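Local structure of adenosylmethionine-8-amino-7-oxononanoate aminotransferase (Methanocaldococcus jannaschii, 6ZHK) at the interface of chains A and B. The protein acts as a thermostable D-amino acid transaminase of the class-III pyridoxal-phosphate-dependent family, a homodimer that moves amino groups from D-amino acids to oxo acids. Sequence-based numbering; all coordinates share one arbitrary frame. Chains: chain A/B, Adenosylmethionine-8-amino-7-oxononanoate aminotransferase.

The interface of chains A and B. Residues chain A 39-41, 47, 61, 69; chain B 85, 88, 94-96.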
loop_
_atom_site.group_PDB
_atom_site.type_symbol
_atom_site.label_atom_id
_atom_site.label_comp_id
_atom_site.label_asym_id
_atom_site.label_seq_id
_atom_site.Cartn_x
_atom_site.Cartn_y
_atom_site.Cartn_z
ATOM N N ILE A 39 1.246 -15.121 -17.273
ATOM C CA ILE A 39 0.491 -16.149 -16.589
ATOM C C ILE A 39 -0.998 -15.919 -16.824
ATOM O O ILE A 39 -1.482 -14.788 -16.779
ATOM C CB ILE A 39 0.891 -16.203 -15.091
ATOM C CG1 ILE A 39 2.372 -16.536 -14.913
ATOM C CG2 ILE A 39 -0.018 -17.165 -14.343
ATOM C CD1 ILE A 39 2.829 -17.800 -15.726
ATOM N N GLU A 40 -1.724 -17.022 -17.039
ATOM C CA GLU A 40 -3.149 -16.990 -17.374
ATOM C C GLU A 40 -3.977 -17.686 -16.309
ATOM O O GLU A 40 -5.135 -17.344 -16.092
ATOM C CB GLU A 40 -3.409 -17.585 -18.773
ATOM C CG GLU A 40 -4.696 -16.998 -19.390
ATOM C CD GLU A 40 -5.845 -17.966 -19.317
ATOM O OE1 GLU A 40 -6.990 -17.598 -19.702
ATOM O OE2 GLU A 40 -5.583 -19.104 -18.878
ATOM N N ARG A 41 -3.411 -18.715 -15.684
ATOM C CA ARG A 41 -4.156 -19.357 -14.624
ATOM C C ARG A 41 -3.135 -20.110 -13.786
ATOM O O ARG A 41 -1.940 -20.032 -14.029
ATOM C CB ARG A 41 -5.350 -20.177 -15.179
ATOM C CG ARG A 41 -4.972 -21.492 -15.847
ATOM C CD ARG A 41 -6.072 -22.184 -16.678
ATOM N NE ARG A 41 -5.427 -23.101 -17.629
ATOM C CZ ARG A 41 -5.193 -22.917 -18.940
ATOM N NH1 ARG A 41 -5.593 -21.826 -19.577
ATOM N NH2 ARG A 41 -4.561 -23.866 -19.619
ATOM N N LEU A 47 2.099 -22.348 -11.955
ATOM C CA LEU A 47 1.661 -21.209 -12.750
ATOM C C LEU A 47 1.483 -21.734 -14.185
ATOM O O LEU A 47 2.361 -22.429 -14.706
ATOM C CB LEU A 47 2.819 -20.202 -12.742
ATOM C CG LEU A 47 3.074 -19.604 -11.348
ATOM C CD1 LEU A 47 4.468 -18.956 -11.255
ATOM C CD2 LEU A 47 1.948 -18.600 -10.973
ATOM N N SER A 61 5.480 -16.956 -6.079
ATOM C CA SER A 61 4.985 -15.663 -6.576
ATOM C C SER A 61 5.552 -14.503 -5.723
ATOM O O SER A 61 4.853 -13.521 -5.433
ATOM C CB SER A 61 3.472 -15.602 -6.775
ATOM O OG SER A 61 2.992 -16.689 -7.599
ATOM N N HIS A 69 -2.194 -22.253 -6.112
ATOM C CA HIS A 69 -2.957 -21.269 -6.849
ATOM C C HIS A 69 -4.412 -21.670 -7.062
ATOM O O HIS A 69 -5.139 -20.939 -7.763
ATOM C CB HIS A 69 -2.275 -20.968 -8.194
ATOM C CG HIS A 69 -0.959 -20.305 -8.021
ATOM N ND1 HIS A 69 -0.853 -18.923 -7.747
ATOM C CD2 HIS A 69 0.297 -20.812 -8.010
ATOM C CE1 HIS A 69 0.424 -18.620 -7.698
ATOM N NE2 HIS A 69 1.152 -19.759 -7.808
ATOM N N ILE B 85 -6.861 -17.539 -11.429
ATOM C CA ILE B 85 -5.705 -17.327 -10.570
ATOM C C ILE B 85 -5.856 -15.950 -9.906
ATOM O O ILE B 85 -6.196 -14.963 -10.550
ATOM C CB ILE B 85 -4.359 -17.399 -11.329
ATOM C CG1 ILE B 85 -3.180 -17.226 -10.361
ATOM C CG2 ILE B 85 -4.324 -16.408 -12.487
ATOM C CD1 ILE B 85 -1.819 -17.429 -11.007
ATOM N N SER B 88 -0.376 -13.699 -9.529
ATOM C CA SER B 88 1.009 -14.029 -9.901
ATOM C C SER B 88 1.748 -12.730 -10.224
ATOM O O SER B 88 1.107 -11.744 -10.580
ATOM C CB SER B 88 1.124 -14.982 -11.061
ATOM O OG SER B 88 0.628 -14.313 -12.238
ATOM N N GLY B 94 4.478 -11.280 -16.537
ATOM C CA GLY B 94 3.266 -10.563 -16.882
ATOM C C GLY B 94 2.049 -11.381 -16.458
ATOM O O GLY B 94 2.176 -12.558 -16.057
ATOM N N ASN B 95 0.874 -10.745 -16.417
ATOM C CA ASN B 95 -0.339 -11.520 -16.201
ATOM C C ASN B 95 -1.447 -10.930 -17.075
ATOM O O ASN B 95 -1.363 -9.755 -17.441
ATOM C CB ASN B 95 -0.731 -11.766 -14.745
ATOM C CG ASN B 95 -1.239 -10.516 -14.040
ATOM O OD1 ASN B 95 -2.023 -9.751 -14.593
ATOM N ND2 ASN B 95 -0.859 -10.356 -12.786
ATOM N N VAL B 96 -2.460 -11.758 -17.457
ATOM C CA VAL B 96 -3.395 -11.236 -18.483
ATOM C C VAL B 96 -4.189 -9.995 -18.060
ATOM O O VAL B 96 -4.303 -9.032 -18.836
ATOM C CB VAL B 96 -4.356 -12.320 -19.022
ATOM C CG1 VAL B 96 -5.329 -11.740 -20.058
ATOM C CG2 VAL B 96 -3.535 -13.451 -19.637
#
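A:Ile39, in strand 38-43, forms a parallel beta bridge with B:Asn95 of the partner subunit, in the homodimer interface of this class-III aminotransferase. Two backbone hydrogen bonds define it. A:Ile39 N donates to B:Gly94 O at 3.0 Å, almost straight (171° at the hydrogen) but from above the carbonyl plane. In return B:Val96 N gives a longer bond of 3.3 Å to A:Ile39 O; because this N-H opens helix 96-108, the helix start would favour the carbonyl's negative end.

Apolar packing centres on B:Ile85. CG1 anti to the backbone N (chi1 -178°) and an extended chain carry CD1 in among A:Ile39, A:Leu47 and A:His69. There B:Ile85 CD1 meets A:Ile39 CG2 at 3.8 Å, the two side chains crossing near a right angle, and A:Leu47 CD2 at 3.9 Å. On another flank the side chain lies alongside the imidazole, with B:Ile85 CD1 3.7 Å from A:His69 ND1. The other branch, B:Ile85 CG2, rests 3.6 Å from A:Arg41 CA, the backbone carbon of a poorly ordered residue. An alanine here would probably open a gap between A:Ile39, A:Leu47 and A:His69, leaving the imidazole without this apolar neighbour.

Polar groups also take part. A:Ser61 OG sits at the imidazole edge, in the ring plane. B:Ser88 OG, placed between backbone N and carbonyl carbon (chi1 66°), packs against A:Ile39 CB at 3.4 Å. Within chain B, B:Asn95 ND2 donates in its amide plane to B:Ser88 O, 3.3 Å away.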